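Local coordinates for adhesion and penetration protein autotransporter (Haemophilus influenzae, PDB 3SYJ) that promotes bacterial adherence and invasion by binding a host cell structure, self-associates in bacterial aggregation, and is probably a serine protease, at residues Y9-D14 and H596-L601; S156-F160 and Q170-A174. All coordinates share one frame; numbering follows the deposited sequence.

Interaction 1: residues Y9-D14 and H596-L601; sequences YQYYRD and HAYNHL
D14 and A597 bring the two backbones closest, their CA atoms 5.0 Å apart, where one flank of helix 9-17 meets the irregular loop 596-601 between strand 586-593 and helix 603-609. The helical repeat puts Q10 and D14 one turn apart, and D14 N to Q10 O is a backbone bond of that turn. Both side chains then reach the loop. The D14 carboxylate takes H596 and A597 with separate oxygens: H596 ND1 donates to D14 OD2 over 2.8 Å, on the syn side but 24° out of the carboxylate plane, while A597 N meets D14 OD1 nearly along its C-O bond at 2.8 Å. Q10, with CG anti to its own N (chi1 -162°) and the chain folded at chi2, lays its amide beside the same site. Its NE2 donates in the amide plane to D14 OD1 at 2.9 Å and to A597 O at 3.0 Å, the second bond lying on a carbonyl lone pair. A water joins Q10 OE1 to A597 O. Beside this polar group the A597 methyl packs against R13 CB. Y9 CD2 lies 4.0 Å from L601 CD1. N599 OD1 accepts from L601 N in an Asx turn, while its ND2 donates to P612 O. H596 NE2 continues to D621, giving the imidazole an acid on each nitrogen, which would probably favour its doubly protonated form. NE2 facing two acceptors, and OE1 a donating water, set the flip of the Q10 amide; D14 OD1, holding two donors, pins the protease-family helix to a loop of the beta-solenoid region.

Interaction 2: residues S156-F160 and Q170-A174; sequences SGRQF and QVAGA
F160 and Q170 pair across an antiparallel beta hairpin, strands 159-162 and 168-172, that carries a classic beta bulge: V171 and A172 both lie opposite Q159. The evidence is the shift in register. Q159 and A172 form a hydrogen-bonded pair, with Q159 N to A172 O at 3.0 Å, whereas F160 and Q170, CA atoms 4.3 Å apart, form a non-hydrogen-bonded pair. At the bulge Q159 O receives V171 N at 2.8 Å and, weakly, A172 N at 3.5 Å.

Followed outward, the Q170 side chain runs over F160. Its CB sits 3.5 Å from F160 CE1. CG, anti to the backbone N (chi1 -168°), lies over the ring face in a CH-pi contact, 4.0 Å from the centroid and 21° off the ring normal, and also approaches Q159 O. CD comes near F160 CZ, and the extended chain brings NE2 to 3.6 Å from that same CZ. The amide is turned 64° from the ring plane, and so does not stack flat on it. F160 also stacks with the H2 ring, from the neighbouring strand 2-4.

Q159 faces the other way, its CB against V171 CG2 and its CG against A172 CB, and its amide oxygen is taken by T179 and the G1 amino terminus. Beyond the strands the two segments stay close as loops near the putative active-site serine, S218, with G157 N hydrogen-bonded to D217 OD1. There A174 CA directs a C-H toward S156 O, 3.5 Å away.

Overall arrangement
From the N terminus the chain passes through helix 9-17 almost at once, and its partner in interaction 1 comes some 580 residues later, in the loop before helix 603-609. This long-range closure ties the peptidase S6 region to the second beta-solenoid region. Interaction 2 falls wholly within that span and is short, the hairpin 159-162/168-172 closing over about ten residues inside the protease region. The centres are about 13 Å apart, and the two contacts touch: Y9 OH packs against Q159 CB at 3.5 Å, and L601 CD2 against V171 CB at 3.6 Å. Helix, hairpin and solenoid loop therefore adjoin one another where the protease part packs on the solenoid.

Interaction 1: residues Y9-D14 and H596-L601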
ATOM      1  N   TYR A   9      27.548 -40.282  33.373  1.00 16.97           N
ATOM      2  CA  TYR A   9      28.932 -40.332  32.924  1.00 15.61           C
ATOM      3  C   TYR A   9      29.158 -39.273  31.857  1.00 14.43           C
ATOM      4  O   TYR A   9      30.258 -38.745  31.728  1.00 15.44           O
ATOM      5  CB  TYR A   9      29.256 -41.713  32.357  1.00 13.36           C
ATOM      6  CG  TYR A   9      30.723 -42.084  32.384  1.00 12.38           C
ATOM      7  CD1 TYR A   9      31.492 -41.905  33.527  1.00 13.19           C
ATOM      8  CD2 TYR A   9      31.328 -42.652  31.277  1.00 15.31           C
ATOM      9  CE1 TYR A   9      32.839 -42.270  33.554  1.00 13.21           C
ATOM     10  CE2 TYR A   9      32.666 -43.017  31.292  1.00 11.36           C
ATOM     11  CZ  TYR A   9      33.413 -42.825  32.425  1.00  9.52           C
ATOM     12  OH  TYR A   9      34.736 -43.191  32.414  1.00  9.64           O
ATOM     13  N   GLN A  10      28.107 -38.952  31.102  1.00 16.11           N
ATOM     14  CA  GLN A  10      28.224 -37.982  30.016  1.00 14.16           C
ATOM     15  C   GLN A  10      28.823 -36.649  30.465  1.00 16.42           C
ATOM     16  O   GLN A  10      29.584 -36.031  29.716  1.00 14.16           O
ATOM     17  CB  GLN A  10      26.885 -37.756  29.320  1.00 13.47           C
ATOM     18  CG  GLN A  10      27.032 -37.113  27.945  1.00 16.56           C
ATOM     19  CD  GLN A  10      27.748 -38.019  26.940  1.00 15.30           C
ATOM     20  OE1 GLN A  10      27.487 -39.221  26.875  1.00 13.36           O
ATOM     21  NE2 GLN A  10      28.647 -37.437  26.147  1.00 13.46           N
ATOM     22  N   TYR A  11      28.493 -36.208  31.678  1.00 14.20           N
ATOM     23  CA  TYR A  11      29.040 -34.949  32.190  1.00 16.79           C
ATOM     24  C   TYR A  11      30.560 -34.958  32.141  1.00 14.39           C
ATOM     25  O   TYR A  11      31.189 -34.028  31.660  1.00 15.09           O
ATOM     26  CB  TYR A  11      28.601 -34.701  33.633  1.00 14.52           C
ATOM     27  CG  TYR A  11      27.213 -34.134  33.783  1.00 16.99           C
ATOM     28  CD1 TYR A  11      26.960 -32.787  33.532  1.00 18.26           C
ATOM     29  CD2 TYR A  11      26.160 -34.935  34.207  1.00 15.71           C
ATOM     30  CE1 TYR A  11      25.680 -32.265  33.684  1.00 18.13           C
ATOM     31  CE2 TYR A  11      24.889 -34.427  34.364  1.00 16.09           C
ATOM     32  CZ  TYR A  11      24.652 -33.098  34.104  1.00 19.17           C
ATOM     33  OH  TYR A  11      23.381 -32.610  34.267  1.00 19.31           O
ATOM     34  N   TYR A  12      31.146 -36.025  32.646  1.00 15.33           N
ATOM     35  CA  TYR A  12      32.585 -36.117  32.725  1.00 13.67           C
ATOM     36  C   TYR A  12      33.228 -36.251  31.350  1.00 14.54           C
ATOM     37  O   TYR A  12      34.366 -35.840  31.140  1.00 12.41           O
ATOM     38  CB  TYR A  12      32.952 -37.319  33.581  1.00 13.76           C
ATOM     39  CG  TYR A  12      32.407 -37.276  34.989  1.00 14.88           C
ATOM     40  CD1 TYR A  12      33.082 -36.595  36.000  1.00 14.97           C
ATOM     41  CD2 TYR A  12      31.228 -37.930  35.315  1.00 16.99           C
ATOM     42  CE1 TYR A  12      32.591 -36.567  37.299  1.00 15.97           C
ATOM     43  CE2 TYR A  12      30.730 -37.912  36.607  1.00 16.48           C
ATOM     44  CZ  TYR A  12      31.413 -37.228  37.596  1.00 17.13           C
ATOM     45  OH  TYR A  12      30.911 -37.214  38.879  1.00 16.72           O
ATOM     46  N   ARG A  13      32.511 -36.860  30.418  1.00 18.16           N
ATOM     47  CA  ARG A  13      33.032 -37.007  29.069  1.00 14.76           C
ATOM     48  C   ARG A  13      32.955 -35.668  28.339  1.00 13.76           C
ATOM     49  O   ARG A  13      33.929 -35.236  27.733  1.00 13.24           O
ATOM     50  CB  ARG A  13      32.265 -38.085  28.303  1.00 13.31           C
ATOM     51  CG  ARG A  13      32.479 -39.507  28.816  1.00 17.23           C
ATOM     52  CD  ARG A  13      33.917 -39.968  28.665  1.00 11.48           C
ATOM     53  NE  ARG A  13      34.524 -39.444  27.449  1.00 20.51           N
ATOM     54  CZ  ARG A  13      34.282 -39.912  26.233  1.00 17.81           C
ATOM     55  NH1 ARG A  13      33.445 -40.926  26.104  1.00 27.93           N
ATOM     56  NH2 ARG A  13      34.856 -39.372  25.160  1.00 12.44           N
ATOM     57  N   ASP A  14      31.800 -35.013  28.410  1.00 15.49           N
ATOM     58  CA  ASP A  14      31.614 -33.715  27.763  1.00 13.73           C
ATOM     59  C   ASP A  14      32.613 -32.694  28.306  1.00 13.00           C
ATOM     60  O   ASP A  14      33.195 -31.908  27.549  1.00 14.40           O
ATOM     61  CB  ASP A  14      30.177 -33.210  27.943  1.00 12.22           C
ATOM     62  CG  ASP A  14      29.184 -33.909  27.012  1.00 15.16           C
ATOM     63  OD1 ASP A  14      29.636 -34.673  26.127  1.00 14.47           O
ATOM     64  OD2 ASP A  14      27.957 -33.694  27.163  1.00 12.04           O
ATOM     65  N   HIS A 596      28.367 -34.128  21.552  1.00 16.76           N
ATOM     66  CA  HIS A 596      28.556 -34.794  22.839  1.00 12.86           C
ATOM     67  C   HIS A 596      29.704 -35.793  22.742  1.00 13.47           C
ATOM     68  O   HIS A 596      29.913 -36.408  21.697  1.00 14.23           O
ATOM     69  CB  HIS A 596      27.276 -35.508  23.293  1.00 13.78           C
ATOM     70  CG  HIS A 596      26.196 -34.586  23.771  1.00 14.33           C
ATOM     71  ND1 HIS A 596      26.279 -33.894  24.961  1.00 15.53           N
ATOM     72  CD2 HIS A 596      25.002 -34.253  23.226  1.00 15.77           C
ATOM     73  CE1 HIS A 596      25.187 -33.168  25.123  1.00 15.69           C
ATOM     74  NE2 HIS A 596      24.396 -33.367  24.084  1.00 13.79           N
ATOM     75  N   ALA A 597      30.444 -35.961  23.832  1.00 13.68           N
ATOM     76  CA  ALA A 597      31.557 -36.905  23.856  1.00 11.74           C
ATOM     77  C   ALA A 597      31.113 -38.322  23.485  1.00 16.80           C
ATOM     78  O   ALA A 597      30.085 -38.818  23.972  1.00 13.96           O
ATOM     79  CB  ALA A 597      32.223 -36.893  25.205  1.00 11.78           C
ATOM     80  N   TYR A 598      31.902 -38.957  22.621  1.00 14.67           N
ATOM     81  CA  TYR A 598      31.644 -40.301  22.106  1.00 15.56           C
ATOM     82  C   TYR A 598      31.653 -41.333  23.238  1.00 19.00           C
ATOM     83  O   TYR A 598      32.454 -41.232  24.158  1.00 15.09           O
ATOM     84  CB  TYR A 598      32.737 -40.635  21.086  1.00 16.86           C
ATOM     85  CG  TYR A 598      32.620 -41.965  20.355  1.00 18.12           C
ATOM     86  CD1 TYR A 598      31.917 -42.063  19.163  1.00 20.27           C
ATOM     87  CD2 TYR A 598      33.247 -43.111  20.840  1.00 21.59           C
ATOM     88  CE1 TYR A 598      31.819 -43.262  18.473  1.00 17.12           C
ATOM     89  CE2 TYR A 598      33.158 -44.325  20.160  1.00 20.07           C
ATOM     90  CZ  TYR A 598      32.440 -44.391  18.971  1.00 24.04           C
ATOM     91  OH  TYR A 598      32.337 -45.580  18.277  1.00 22.90           O
ATOM     92  N   ASN A 599      30.776 -42.331  23.164  1.00 16.52           N
ATOM     93  CA  ASN A 599      30.711 -43.363  24.200  1.00 15.93           C
ATOM     94  C   ASN A 599      31.549 -44.589  23.862  1.00 16.14           C
ATOM     95  O   ASN A 599      31.157 -45.409  23.031  1.00 16.75           O
ATOM     96  CB  ASN A 599      29.263 -43.779  24.468  1.00 16.38           C
ATOM     97  CG  ASN A 599      29.161 -44.927  25.470  1.00 18.42           C
ATOM     98  OD1 ASN A 599      30.084 -45.174  26.248  1.00 15.23           O
ATOM     99  ND2 ASN A 599      28.041 -45.633  25.447  1.00 11.21           N
ATOM    100  N   HIS A 600      32.700 -44.709  24.518  1.00 17.90           N
ATOM    101  CA  HIS A 600      33.616 -45.818  24.271  1.00 16.25           C
ATOM    102  C   HIS A 600      33.287 -47.070  25.093  1.00 21.80           C
ATOM    103  O   HIS A 600      33.975 -48.079  24.969  1.00 19.77           O
ATOM    104  CB  HIS A 600      35.058 -45.413  24.582  1.00 18.40           C
ATOM    105  CG  HIS A 600      35.614 -44.358  23.676  1.00 20.88           C
ATOM    106  ND1 HIS A 600      36.288 -44.657  22.511  1.00 19.58           N
ATOM    107  CD2 HIS A 600      35.623 -43.007  23.780  1.00 17.08           C
ATOM    108  CE1 HIS A 600      36.672 -43.536  21.927  1.00 22.10           C
ATOM    109  NE2 HIS A 600      36.281 -42.520  22.677  1.00 21.81           N
ATOM    110  N   LEU A 601      32.260 -47.015  25.939  1.00 15.31           N
ATOM    111  CA  LEU A 601      31.997 -48.140  26.838  1.00 21.64           C
ATOM    112  C   LEU A 601      31.496 -49.408  26.121  1.00 22.03           C
ATOM    113  O   LEU A 601      30.807 -49.334  25.104  1.00 17.74           O
ATOM    114  CB  LEU A 601      31.030 -47.733  27.956  1.00 19.68           C
ATOM    115  CG  LEU A 601      31.510 -46.654  28.931  1.00 20.23           C
ATOM    116  CD1 LEU A 601      30.414 -46.293  29.907  1.00 16.32           C
ATOM    117  CD2 LEU A 601      32.748 -47.120  29.666  1.00 21.46           C
TER
HETATM  118  O   HOH W   1      29.810 -40.813  26.522  1.00 12.74           O
HETATM  119  O   HOH W   2      31.080 -42.746  27.607  1.00 18.59           O

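Interaction 2: residues S156-F160 and Q170-A174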
ATOM      1  N   SER A 156      43.465 -39.809  31.013  1.00 13.02           N
ATOM      2  CA  SER A 156      42.937 -41.004  30.377  1.00 16.77           C
ATOM      3  C   SER A 156      43.308 -42.281  31.129  1.00 17.96           C
ATOM      4  O   SER A 156      43.238 -43.374  30.578  1.00 15.33           O
ATOM      5  CB  SER A 156      43.416 -41.086  28.930  1.00 19.85           C
ATOM      6  OG  SER A 156      44.809 -41.334  28.874  1.00 17.37           O
ATOM      7  N   GLY A 157      43.704 -42.143  32.387  1.00 15.65           N
ATOM      8  CA  GLY A 157      44.032 -43.305  33.192  1.00 19.77           C
ATOM      9  C   GLY A 157      42.858 -44.256  33.377  1.00 19.21           C
ATOM     10  O   GLY A 157      41.722 -43.923  33.047  1.00 18.28           O
ATOM     11  N   ARG A 158      43.130 -45.450  33.892  1.00 21.84           N
ATOM     12  CA  ARG A 158      42.073 -46.419  34.165  1.00 21.64           C
ATOM     13  C   ARG A 158      40.799 -45.745  34.656  1.00 15.37           C
ATOM     14  O   ARG A 158      40.828 -44.930  35.583  1.00 14.82           O
ATOM     15  CB  ARG A 158      42.539 -47.434  35.197  1.00 23.22           C
ATOM     16  CG  ARG A 158      43.691 -48.269  34.723  1.00 26.41           C
ATOM     17  CD  ARG A 158      44.055 -49.308  35.755  1.00 37.90           C
ATOM     18  NE  ARG A 158      44.887 -50.350  35.170  1.00 48.44           N
ATOM     19  CZ  ARG A 158      45.601 -51.219  35.877  1.00 56.10           C
ATOM     20  NH1 ARG A 158      45.591 -51.161  37.204  1.00 47.58           N
ATOM     21  NH2 ARG A 158      46.331 -52.139  35.254  1.00 53.66           N
ATOM     22  N   GLN A 159      39.680 -46.090  34.035  1.00 13.37           N
ATOM     23  CA  GLN A 159      38.426 -45.402  34.310  1.00 16.91           C
ATOM     24  C   GLN A 159      37.508 -46.209  35.237  1.00 16.88           C
ATOM     25  O   GLN A 159      37.220 -47.375  34.979  1.00 17.60           O
ATOM     26  CB  GLN A 159      37.707 -45.043  32.999  1.00 15.29           C
ATOM     27  CG  GLN A 159      38.561 -44.310  31.967  1.00 15.33           C
ATOM     28  CD  GLN A 159      38.868 -42.855  32.329  1.00 17.68           C
ATOM     29  OE1 GLN A 159      38.455 -42.348  33.379  1.00 13.23           O
ATOM     30  NE2 GLN A 159      39.603 -42.174  31.447  1.00 17.13           N
ATOM     31  N   PHE A 160      37.059 -45.572  36.311  1.00 13.96           N
ATOM     32  CA  PHE A 160      36.131 -46.178  37.242  1.00 17.70           C
ATOM     33  C   PHE A 160      34.930 -45.272  37.425  1.00 20.18           C
ATOM     34  O   PHE A 160      35.030 -44.060  37.235  1.00 18.86           O
ATOM     35  CB  PHE A 160      36.787 -46.335  38.614  1.00 20.59           C
ATOM     36  CG  PHE A 160      37.980 -47.248  38.634  1.00 25.79           C
ATOM     37  CD1 PHE A 160      37.851 -48.569  39.025  1.00 23.61           C
ATOM     38  CD2 PHE A 160      39.239 -46.775  38.298  1.00 24.46           C
ATOM     39  CE1 PHE A 160      38.951 -49.407  39.062  1.00 21.74           C
ATOM     40  CE2 PHE A 160      40.343 -47.610  38.337  1.00 21.88           C
ATOM     41  CZ  PHE A 160      40.195 -48.928  38.718  1.00 22.83           C
ATOM     42  N   GLN A 170      35.461 -50.795  37.237  1.00 24.11           N
ATOM     43  CA  GLN A 170      36.406 -50.335  36.225  1.00 20.37           C
ATOM     44  C   GLN A 170      35.803 -50.504  34.844  1.00 21.74           C
ATOM     45  O   GLN A 170      35.647 -51.620  34.361  1.00 24.22           O
ATOM     46  CB  GLN A 170      37.728 -51.088  36.298  1.00 20.47           C
ATOM     47  CG  GLN A 170      38.786 -50.422  35.448  1.00 20.11           C
ATOM     48  CD  GLN A 170      40.056 -51.226  35.322  1.00 28.20           C
ATOM     49  OE1 GLN A 170      40.588 -51.387  34.221  1.00 29.67           O
ATOM     50  NE2 GLN A 170      40.559 -51.727  36.444  1.00 26.42           N
ATOM     51  N   VAL A 171      35.461 -49.392  34.208  1.00 21.20           N
ATOM     52  CA  VAL A 171      34.707 -49.442  32.964  1.00 21.90           C
ATOM     53  C   VAL A 171      35.604 -49.413  31.726  1.00 20.32           C
ATOM     54  O   VAL A 171      35.186 -49.828  30.647  1.00 25.42           O
ATOM     55  CB  VAL A 171      33.684 -48.307  32.907  1.00 21.16           C
ATOM     56  CG1 VAL A 171      32.723 -48.419  34.094  1.00 20.77           C
ATOM     57  CG2 VAL A 171      34.394 -46.961  32.916  1.00 15.00           C
ATOM     58  N   ALA A 172      36.838 -48.943  31.881  1.00 16.37           N
ATOM     59  CA  ALA A 172      37.789 -48.945  30.770  1.00 20.94           C
ATOM     60  C   ALA A 172      39.248 -49.024  31.233  1.00 21.20           C
ATOM     61  O   ALA A 172      39.597 -48.542  32.310  1.00 19.29           O
ATOM     62  CB  ALA A 172      37.579 -47.727  29.880  1.00 16.45           C
ATOM     63  N   GLY A 173      40.093 -49.633  30.408  1.00 17.08           N
ATOM     64  CA  GLY A 173      41.523 -49.646  30.659  1.00 22.00           C
ATOM     65  C   GLY A 173      42.112 -48.260  30.442  1.00 22.88           C
ATOM     66  O   GLY A 173      41.411 -47.351  29.991  1.00 19.97           O
ATOM     67  N   ALA A 174      43.392 -48.094  30.762  1.00 14.94           N
ATOM     68  CA  ALA A 174      44.047 -46.800  30.624  1.00 19.12           C
ATOM     69  C   ALA A 174      44.226 -46.459  29.162  1.00 21.58           C
ATOM     70  O   ALA A 174      44.273 -47.351  28.320  1.00 25.12           O
ATOM     71  CB  ALA A 174      45.388 -46.800  31.317  1.00 19.09           C
TER
HETATM   72  O   HOH W   3      41.104 -44.453  29.367  1.00 16.66           O
HETATM   73  O   HOH W   4      45.128 -50.539  31.847  1.00 25.21           O